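PDB 6QLG: flavin prenyltransferase PAD1, mitochondrial from Aspergillus niger, which probably makes the prenylated FMN cofactor of the decarboxylase FDC1, joining a dimethylallyl group to N5 and C6 of the flavin without a metal. Local coordinates for residues T51-G56 and Y84-H89; L72-W77 and S91-L96; I121-S126 and V157-E162. All coordinates share one frame; numbering follows the deposited sequence.

Overall arrangement
Contacts 2 and 3 lie on the parallel sheet of a flavoprotein-type alpha/beta fold, contact 1 between two of its helices, and each reaches FMN. Contact 1 meets the flavin ring through Thr51, contact 2 the phosphate through Ser75, and contact 3 both ends, through Ser126 and Arg161. Contacts 1 and 2, with centres about 10 Å apart, share helix 76-85 and touch where Tyr88 CB packs 3.9 Å from Val93 CG2. Contacts 1 and 3, with centres about 14 Å apart, meet where Leu55 CB lies 3.6 Å from Val123 CG2, and Thr51 packs on Arg161 beside the ring. Contacts 2 and 3 come no nearer than about 7 Å between closest atoms; the cofactor bridges them.

Contact 1. Residues T51-G56 and Y84-H89; sequences TGAMLG and YETDYH. With FMN (flavin mononucleotide), chain M.
Glu85 reaches across to the backbone of Gly52 and Ala53 at the start of helix 53-65. Its chain is extended beyond CG, which brings the carboxylate up to two successive N-H groups: Glu85 OE1 takes the Gly52 N-H through its syn lone pair at 3.0 Å, nearly straight at 167°, and a weaker bond from Ala53 N at 3.3 Å. Water 1 adds a third link, donating to Glu85 OE1 and accepting from Met54 N at 2.8 Å. OE1 thus gathers three donors at the N-terminal end of the helix, where the helix dipole would be expected to favour a negative charge. At the Gly52 phi of 116° a CB would press against Thr51 O, which calls for glycine. This turn joins strand 42-47 to helix 53-65 and belongs to the FMN site of the flavoprotein fold: Thr51 N lies 3.2 Å from FMN N5 and makes a weak bond to FMN O4. Phe190 of a second subunit packs on Thr51. In contrast to these directed bonds, the other half is apolar and partly exposed to solvent. Met54, bent at chi2 and chi3, brings CE to 3.6 Å from Thr86 CG2; CE packs more loosely, 4.1 Å from Tyr88 CE1, and Met54 SD lies 5.4 Å from the ring centroid, an oblique Met-aromatic contact. Thr86 OG1 turns to its own chain, taking the Tyr88 N-H in an ST turn and donating to Ile82 O.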
# COMPACT_ATOMS: atom_id res chain seq x y z
N THR B 51 -9.21 28.54 15.59
CA THR B 51 -8.73 29.59 16.48
C THR B 51 -7.39 30.11 15.99
O THR B 51 -6.56 29.36 15.46
CB THR B 51 -8.63 29.07 17.93
OG1 THR B 51 -8.34 30.17 18.81
CG2 THR B 51 -7.55 28.03 18.07
N GLY B 52 -7.19 31.42 16.11
CA GLY B 52 -6.00 32.06 15.58
C GLY B 52 -6.31 33.05 14.47
O GLY B 52 -5.53 33.18 13.52
N ALA B 53 -7.44 33.75 14.59
CA ALA B 53 -7.82 34.72 13.57
C ALA B 53 -6.77 35.81 13.40
O ALA B 53 -6.58 36.33 12.30
CB ALA B 53 -9.17 35.34 13.90
N MET B 54 -6.07 36.17 14.49
CA MET B 54 -5.04 37.20 14.40
C MET B 54 -3.91 36.80 13.46
O MET B 54 -3.25 37.68 12.88
CB MET B 54 -4.48 37.51 15.79
CG MET B 54 -3.61 38.77 15.85
SD MET B 54 -4.43 40.27 15.27
CE MET B 54 -5.92 40.23 16.26
N LEU B 55 -3.68 35.50 13.28
CA LEU B 55 -2.68 35.06 12.31
C LEU B 55 -3.03 35.52 10.90
O LEU B 55 -2.17 36.01 10.16
CB LEU B 55 -2.53 33.54 12.36
CG LEU B 55 -2.05 32.91 13.67
CD1 LEU B 55 -2.07 31.39 13.58
CD2 LEU B 55 -0.66 33.41 14.03
N GLY B 56 -4.30 35.37 10.51
CA GLY B 56 -4.71 35.80 9.19
C GLY B 56 -4.73 37.31 9.05
O GLY B 56 -4.38 37.85 7.99
N TYR B 84 -14.91 37.04 18.08
CA TYR B 84 -14.77 36.57 19.45
C TYR B 84 -13.34 36.74 19.98
O TYR B 84 -13.15 37.05 21.15
CB TYR B 84 -15.18 35.10 19.54
CG TYR B 84 -15.18 34.56 20.95
CD1 TYR B 84 -16.21 34.86 21.84
CD2 TYR B 84 -14.15 33.75 21.40
CE1 TYR B 84 -16.21 34.37 23.13
CE2 TYR B 84 -14.14 33.25 22.69
CZ TYR B 84 -15.18 33.57 23.55
OH TYR B 84 -15.18 33.08 24.83
N GLU B 85 -12.34 36.53 19.12
CA GLU B 85 -10.96 36.46 19.56
C GLU B 85 -10.21 37.77 19.44
O GLU B 85 -9.16 37.93 20.08
CB GLU B 85 -10.20 35.40 18.76
CG GLU B 85 -10.65 33.99 19.02
CD GLU B 85 -9.76 32.98 18.36
OE1 GLU B 85 -8.90 33.36 17.54
OE2 GLU B 85 -9.92 31.78 18.67
N THR B 86 -10.69 38.69 18.61
CA THR B 86 -9.97 39.91 18.30
C THR B 86 -10.87 41.11 18.56
O THR B 86 -12.07 40.98 18.79
CB THR B 86 -9.49 39.92 16.85
OG1 THR B 86 -10.55 40.37 15.99
CG2 THR B 86 -9.05 38.53 16.41
N ASP B 87 -10.27 42.30 18.51
CA ASP B 87 -11.01 43.55 18.53
C ASP B 87 -11.43 43.99 17.14
O ASP B 87 -12.04 45.05 17.00
CB ASP B 87 -10.17 44.64 19.20
CG ASP B 87 -9.81 44.31 20.63
OD1 ASP B 87 -10.72 43.97 21.41
OD2 ASP B 87 -8.61 44.37 20.97
N TYR B 88 -11.13 43.19 16.12
CA TYR B 88 -11.54 43.49 14.77
C TYR B 88 -12.96 43.01 14.52
O TYR B 88 -13.41 42.01 15.08
CB TYR B 88 -10.60 42.83 13.75
CG TYR B 88 -9.22 43.44 13.66
CD1 TYR B 88 -8.29 43.25 14.67
CD2 TYR B 88 -8.84 44.17 12.55
CE1 TYR B 88 -7.02 43.80 14.59
CE2 TYR B 88 -7.57 44.72 12.45
CZ TYR B 88 -6.67 44.53 13.47
OH TYR B 88 -5.41 45.07 13.38
N HIS B 89 -13.66 43.73 13.69
CA HIS B 89 -14.88 43.28 13.05
C HIS B 89 -14.56 42.82 11.63
O HIS B 89 -13.61 43.32 11.02
CB HIS B 89 -15.91 44.41 13.00
CG HIS B 89 -17.28 43.97 12.57
ND1 HIS B 89 -17.68 43.96 11.25
CD2 HIS B 89 -18.33 43.50 13.28
CE1 HIS B 89 -18.92 43.52 11.17
NE2 HIS B 89 -19.34 43.23 12.39
N1 FMN M . -11.57 23.56 14.26
C2 FMN M . -10.28 23.12 14.07
O2 FMN M . -10.05 22.22 13.27
N3 FMN M . -9.25 23.70 14.78
C4 FMN M . -9.52 24.71 15.68
O4 FMN M . -8.61 25.24 16.33
C4A FMN M . -10.82 25.16 15.87
N5 FMN M . -11.06 26.17 16.78
C5A FMN M . -12.35 26.63 16.98
C6 FMN M . -12.61 27.66 17.89
C7 FMN M . -13.90 28.13 18.11
C7M FMN M . -14.16 29.24 19.10
C8 FMN M . -14.95 27.55 17.39
C8M FMN M . -16.36 28.03 17.60
C9 FMN M . -14.69 26.52 16.49
C9A FMN M . -13.40 26.05 16.27
N10 FMN M . -13.14 25.03 15.35
C10 FMN M . -11.85 24.57 15.16
C1' FMN M . -14.27 24.38 14.59
C2' FMN M . -14.53 24.93 13.19
O2' FMN M . -14.92 26.29 13.25
C3' FMN M . -15.63 24.09 12.54
O3' FMN M . -15.15 22.79 12.31
C4' FMN M . -16.13 24.68 11.22
O4' FMN M . -16.97 23.75 10.58
C5' FMN M . -14.98 25.02 10.29
O5' FMN M . -15.53 25.69 9.18
P FMN M . -14.59 26.47 8.13
O1P FMN M . -15.31 26.57 6.81
O2P FMN M . -14.32 27.85 8.67
O3P FMN M . -13.29 25.73 7.92
O HOH W 1 -6.58 35.20 17.08

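Contact 2. Residues L72-W77 and S91-L96; sequences LVMSKW and SNVRAL. With FMN (flavin mononucleotide), chain M.
The beta-alpha-beta connection from strand 69-74 through helices 76-85 and 90-95 to the neighbouring parallel strand 99-100 packs here on its own first strand, with Leu72 and Met74 facing Val93 and Arg94. The short segments run nearly antiparallel, at 159°, with their axes 9.8 Å apart, and no hydrogen bond joins them. Leu72 holds CG anti to its backbone N (chi1 169°), and its CD2 branch reaches the helix backbone, 3.9 Å from Arg94 CA. The same methyl lies 4.2 Å from Val93 CG1. That valine branch also meets the thioether, with Met74 SD at 4.2 Å, so one methyl touches both strand side chains. Beyond the sulfur the methionine bends at chi3 (-58°) and crosses the arginine at about a right angle. Met74 CE touches the arginine near both ends, 3.6 Å from Arg94 CG and 3.6 Å from Arg94 NH1, approaching the guanidinium obliquely. The aliphatic part of Arg94 thus extends the apolar packing, while its charged end has a long, weak ion pair with Glu79. Ile57, Leu60 and Ile82 close round Val93. Just past the strand, Ser75 OG donates a very short bond to FMN O2P, 2.5 Å, and caps Ala78 N. A phosphate bound where a strand gives way to a helix N-terminus, at the C-terminal edge of a parallel sheet, is typical of Rossmann-like flavoprotein folds.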
# COMPACT_ATOMS: atom_id res chain seq x y z
N LEU B 72 -9.01 38.30 -0.43
CA LEU B 72 -9.44 37.73 0.84
C LEU B 72 -10.75 36.97 0.67
O LEU B 72 -11.68 37.46 0.03
CB LEU B 72 -9.60 38.81 1.90
CG LEU B 72 -10.29 38.39 3.21
CD1 LEU B 72 -9.38 37.48 4.03
CD2 LEU B 72 -10.71 39.61 4.02
N VAL B 73 -10.80 35.77 1.24
CA VAL B 73 -12.04 35.02 1.41
C VAL B 73 -12.12 34.58 2.87
O VAL B 73 -11.13 34.07 3.42
CB VAL B 73 -12.12 33.79 0.48
CG1 VAL B 73 -13.50 33.15 0.58
CG2 VAL B 73 -11.81 34.18 -0.95
N MET B 74 -13.27 34.80 3.50
CA MET B 74 -13.49 34.43 4.89
C MET B 74 -14.67 33.48 4.97
O MET B 74 -15.72 33.73 4.36
CB MET B 74 -13.76 35.66 5.76
CG MET B 74 -12.62 36.66 5.85
SD MET B 74 -13.02 38.03 6.96
CE MET B 74 -14.49 38.67 6.17
N SER B 75 -14.51 32.40 5.72
CA SER B 75 -15.63 31.49 5.92
C SER B 75 -16.58 32.05 6.98
O SER B 75 -16.27 33.02 7.67
CB SER B 75 -15.13 30.10 6.34
OG SER B 75 -14.81 30.07 7.72
N LYS B 76 -17.74 31.41 7.09
CA LYS B 76 -18.73 31.83 8.08
C LYS B 76 -18.15 31.80 9.49
O LYS B 76 -18.29 32.75 10.26
CB LYS B 76 -19.96 30.93 7.98
CG LYS B 76 -20.98 31.11 9.10
CD LYS B 76 -21.86 29.88 9.22
CE LYS B 76 -23.00 30.09 10.20
NZ LYS B 76 -23.91 28.90 10.25
N TRP B 77 -17.47 30.71 9.84
CA TRP B 77 -16.95 30.58 11.19
C TRP B 77 -15.65 31.35 11.40
O TRP B 77 -15.30 31.63 12.55
CB TRP B 77 -16.77 29.10 11.54
CG TRP B 77 -18.11 28.49 11.82
CD1 TRP B 77 -18.86 27.73 10.98
CD2 TRP B 77 -18.88 28.66 13.01
NE1 TRP B 77 -20.05 27.39 11.58
CE2 TRP B 77 -20.09 27.96 12.83
CE3 TRP B 77 -18.67 29.34 14.21
CZ2 TRP B 77 -21.08 27.90 13.81
CZ3 TRP B 77 -19.66 29.29 15.18
CH2 TRP B 77 -20.84 28.57 14.98
N SER B 91 -15.67 43.57 8.85
CA SER B 91 -15.54 44.70 7.94
C SER B 91 -14.17 45.36 8.07
O SER B 91 -13.62 45.84 7.07
CB SER B 91 -16.65 45.72 8.18
OG SER B 91 -16.66 46.15 9.53
N ASN B 92 -13.61 45.39 9.28
CA ASN B 92 -12.25 45.91 9.45
C ASN B 92 -11.23 45.03 8.74
O ASN B 92 -10.27 45.53 8.15
CB ASN B 92 -11.91 46.01 10.94
CG ASN B 92 -12.84 46.93 11.70
OD1 ASN B 92 -13.33 46.59 12.77
ND2 ASN B 92 -13.08 48.12 11.14
N VAL B 93 -11.42 43.71 8.80
CA VAL B 93 -10.49 42.79 8.15
C VAL B 93 -10.59 42.92 6.64
O VAL B 93 -9.58 42.89 5.93
CB VAL B 93 -10.75 41.35 8.62
CG1 VAL B 93 -9.75 40.39 7.99
CG2 VAL B 93 -10.71 41.27 10.14
N ARG B 94 -11.81 43.07 6.11
CA ARG B 94 -11.99 43.22 4.67
C ARG B 94 -11.30 44.47 4.15
O ARG B 94 -10.82 44.48 3.00
CB ARG B 94 -13.47 43.24 4.32
CG ARG B 94 -14.16 41.89 4.49
CD ARG B 94 -15.54 41.89 3.87
NE ARG B 94 -16.50 42.61 4.70
CZ ARG B 94 -17.37 42.03 5.51
NH1 ARG B 94 -17.41 40.71 5.62
NH2 ARG B 94 -18.20 42.77 6.23
N ALA B 95 -11.23 45.52 4.96
CA ALA B 95 -10.54 46.74 4.54
C ALA B 95 -9.04 46.54 4.44
O ALA B 95 -8.37 47.34 3.77
CB ALA B 95 -10.86 47.88 5.51
N LEU B 96 -8.49 45.51 5.08
CA LEU B 96 -7.07 45.21 4.97
C LEU B 96 -6.69 44.58 3.64
O LEU B 96 -5.49 44.50 3.33
CB LEU B 96 -6.62 44.28 6.10
CG LEU B 96 -6.82 44.74 7.55
CD1 LEU B 96 -6.47 43.60 8.51
CD2 LEU B 96 -5.99 45.97 7.85
N1 FMN M . -11.57 23.56 14.26
C2 FMN M . -10.28 23.12 14.07
O2 FMN M . -10.05 22.22 13.27
N3 FMN M . -9.25 23.70 14.78
C4 FMN M . -9.52 24.71 15.68
O4 FMN M . -8.61 25.24 16.33
C4A FMN M . -10.82 25.16 15.87
N5 FMN M . -11.06 26.17 16.78
C5A FMN M . -12.35 26.63 16.98
C6 FMN M . -12.61 27.66 17.89
C7 FMN M . -13.90 28.13 18.11
C7M FMN M . -14.16 29.24 19.10
C8 FMN M . -14.95 27.55 17.39
C8M FMN M . -16.36 28.03 17.60
C9 FMN M . -14.69 26.52 16.49
C9A FMN M . -13.40 26.05 16.27
N10 FMN M . -13.14 25.03 15.35
C10 FMN M . -11.85 24.57 15.16
C1' FMN M . -14.27 24.38 14.59
C2' FMN M . -14.53 24.93 13.19
O2' FMN M . -14.92 26.29 13.25
C3' FMN M . -15.63 24.09 12.54
O3' FMN M . -15.15 22.79 12.31
C4' FMN M . -16.13 24.68 11.22
O4' FMN M . -16.97 23.75 10.58
C5' FMN M . -14.98 25.02 10.29
O5' FMN M . -15.53 25.69 9.18
P FMN M . -14.59 26.47 8.13
O1P FMN M . -15.31 26.57 6.81
O2P FMN M . -14.32 27.85 8.67
O3P FMN M . -13.29 25.73 7.92

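Contact 3. Residues I121-S126 and V157-E162; sequences IVVPCS and VLVARE. With FMN (flavin mononucleotide), chain M; DMA (dimethylallyl diphosphate), chain J.
Strands 119-125 and 155-160 run parallel, joined by four backbone hydrogen bonds, with a register shift of one between Val122 and Cys125. This beta bulge lies inside the flavoprotein-type parallel sheet, where the chain turns a corner at Val123 and the cis peptide before Pro124. Before the bulge the bonds are nearly linear at the acceptor: Val122 N to Val157 O, 2.8 Å, and Val159 N to Val122 O, 2.9 Å. After it, Cys125 N comes from above the carbonyl plane of Val159 O, and Arg161 N then binds Cys125 O. Val159 is the centre of an inverse gamma turn, and its CG2 reaches Val123 CB at 3.6 Å and also meets Ile121 CD1. Ile121 and Val157 lie side by side on one face of the sheet, near Met208 of helix 197-210. On the other face Val122 CG2 packs 3.6 Å from Leu158 CD2, and Cys125 SG, anti to its backbone N (chi1 -176°), lies beside Leu158 CB; helix 127-135 closes over Leu158.

The strand ends supply part of the FMN and dimethylallyl diphosphate site. Ser126 OG, which also caps Thr129 N, donates to FMN O3P at 2.5 Å. Glu162 OE1 lies 3.0 Å from DMA O2A, and its carboxylate forms salt bridges with Lys151 and Arg144 of a third subunit. Arg161 O accepts the N-H of FMN N3 at 2.9 Å. The Arg161 guanidinium is held by Pro188 O and Val187 O of a second subunit, and its NH2 donates to FMN O4 at 3.1 Å.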
# COMPACT_ATOMS: atom_id res chain seq x y z
N ILE B 121 -2.72 31.10 0.78
CA ILE B 121 -2.46 30.68 2.15
C ILE B 121 -3.79 30.65 2.90
O ILE B 121 -4.55 31.63 2.87
CB ILE B 121 -1.44 31.59 2.86
CG1 ILE B 121 -1.24 31.15 4.31
CG2 ILE B 121 -1.84 33.07 2.77
CD1 ILE B 121 -0.03 31.76 4.99
N VAL B 122 -4.08 29.53 3.54
CA VAL B 122 -5.25 29.37 4.39
C VAL B 122 -4.77 29.53 5.83
O VAL B 122 -4.06 28.67 6.36
CB VAL B 122 -5.94 28.02 4.17
CG1 VAL B 122 -7.24 27.96 4.95
CG2 VAL B 122 -6.20 27.79 2.69
N VAL B 123 -5.14 30.64 6.46
CA VAL B 123 -4.58 31.00 7.76
C VAL B 123 -5.63 31.70 8.61
O VAL B 123 -6.10 32.79 8.24
CB VAL B 123 -3.32 31.86 7.59
CG1 VAL B 123 -3.55 32.99 6.58
CG2 VAL B 123 -2.87 32.42 8.93
N PRO B 124 -6.06 31.12 9.74
CA PRO B 124 -5.70 29.75 10.12
C PRO B 124 -6.54 28.74 9.34
O PRO B 124 -7.56 29.12 8.78
CB PRO B 124 -6.02 29.71 11.61
CG PRO B 124 -7.16 30.67 11.75
CD PRO B 124 -6.93 31.76 10.74
N CYS B 125 -6.11 27.48 9.30
CA CYS B 125 -6.79 26.45 8.53
C CYS B 125 -7.38 25.42 9.49
O CYS B 125 -6.65 24.76 10.23
CB CYS B 125 -5.84 25.77 7.54
SG CYS B 125 -6.66 24.55 6.49
N SER B 126 -8.71 25.29 9.47
CA SER B 126 -9.38 24.30 10.29
C SER B 126 -9.17 22.90 9.73
O SER B 126 -8.76 22.71 8.57
CB SER B 126 -10.87 24.60 10.38
OG SER B 126 -11.50 24.41 9.12
N VAL B 157 -0.29 27.06 1.03
CA VAL B 157 0.15 26.90 2.42
C VAL B 157 -1.08 26.80 3.31
O VAL B 157 -1.95 27.69 3.27
CB VAL B 157 1.06 28.06 2.86
CG1 VAL B 157 1.42 27.92 4.33
CG2 VAL B 157 2.31 28.11 2.00
N LEU B 158 -1.16 25.74 4.09
CA LEU B 158 -2.26 25.51 5.02
C LEU B 158 -1.73 25.64 6.44
O LEU B 158 -0.98 24.78 6.91
CB LEU B 158 -2.89 24.14 4.80
CG LEU B 158 -3.30 23.75 3.38
CD1 LEU B 158 -3.92 22.36 3.38
CD2 LEU B 158 -4.25 24.77 2.80
N VAL B 159 -2.11 26.72 7.12
CA VAL B 159 -1.76 26.90 8.53
C VAL B 159 -2.73 26.08 9.37
O VAL B 159 -3.60 26.63 10.05
CB VAL B 159 -1.76 28.39 8.92
CG1 VAL B 159 -1.20 28.58 10.33
CG2 VAL B 159 -0.94 29.20 7.92
N ALA B 160 -2.59 24.76 9.31
CA ALA B 160 -3.54 23.84 9.92
C ALA B 160 -3.36 23.83 11.43
O ALA B 160 -2.30 23.42 11.93
CB ALA B 160 -3.38 22.44 9.34
N ARG B 161 -4.39 24.25 12.16
CA ARG B 161 -4.30 24.40 13.61
C ARG B 161 -5.26 23.42 14.28
O ARG B 161 -6.48 23.51 14.10
CB ARG B 161 -4.62 25.84 14.02
CG ARG B 161 -4.22 26.15 15.45
CD ARG B 161 -5.38 25.96 16.40
NE ARG B 161 -4.95 25.91 17.79
CZ ARG B 161 -5.51 25.14 18.72
NH1 ARG B 161 -5.05 25.15 19.96
NH2 ARG B 161 -6.52 24.35 18.40
N GLU B 162 -4.70 22.49 15.06
CA GLU B 162 -5.44 21.49 15.81
C GLU B 162 -4.47 20.76 16.71
O GLU B 162 -3.32 20.52 16.32
CB GLU B 162 -6.14 20.49 14.88
CG GLU B 162 -6.99 19.43 15.61
CD GLU B 162 -8.06 20.03 16.51
OE1 GLU B 162 -7.74 20.36 17.68
OE2 GLU B 162 -9.22 20.16 16.06
N1 FMN M . -11.57 23.56 14.26
C2 FMN M . -10.28 23.12 14.07
O2 FMN M . -10.05 22.22 13.27
N3 FMN M . -9.25 23.70 14.78
C4 FMN M . -9.52 24.71 15.68
O4 FMN M . -8.61 25.24 16.33
C4A FMN M . -10.82 25.16 15.87
N5 FMN M . -11.06 26.17 16.78
C5A FMN M . -12.35 26.63 16.98
C6 FMN M . -12.61 27.66 17.89
C7 FMN M . -13.90 28.13 18.11
C7M FMN M . -14.16 29.24 19.10
C8 FMN M . -14.95 27.55 17.39
C8M FMN M . -16.36 28.03 17.60
C9 FMN M . -14.69 26.52 16.49
C9A FMN M . -13.40 26.05 16.27
N10 FMN M . -13.14 25.03 15.35
C10 FMN M . -11.85 24.57 15.16
C1' FMN M . -14.27 24.38 14.59
C2' FMN M . -14.53 24.93 13.19
O2' FMN M . -14.92 26.29 13.25
C3' FMN M . -15.63 24.09 12.54
O3' FMN M . -15.15 22.79 12.31
C4' FMN M . -16.13 24.68 11.22
O4' FMN M . -16.97 23.75 10.58
C5' FMN M . -14.98 25.02 10.29
O5' FMN M . -15.53 25.69 9.18
P FMN M . -14.59 26.47 8.13
O1P FMN M . -15.31 26.57 6.81
O2P FMN M . -14.32 27.85 8.67
O3P FMN M . -13.29 25.73 7.92
C1 DMA J . -11.88 24.20 19.86
O1 DMA J . -11.76 22.88 20.32
C2 DMA J . -13.35 24.49 19.61
C3 DMA J . -13.95 25.37 20.36
C4 DMA J . -15.42 25.65 20.10
C5 DMA J . -13.19 26.09 21.47
PA DMA J . -10.23 22.30 20.42
O1A DMA J . -10.24 20.94 21.07
O2A DMA J . -9.75 22.19 18.99
O3A DMA J . -9.35 23.40 21.30
PB DMA J . -7.99 23.04 22.16
O1B DMA J . -7.10 22.15 21.31
O2B DMA J . -8.29 22.32 23.45
O3B DMA J . -7.27 24.32 22.50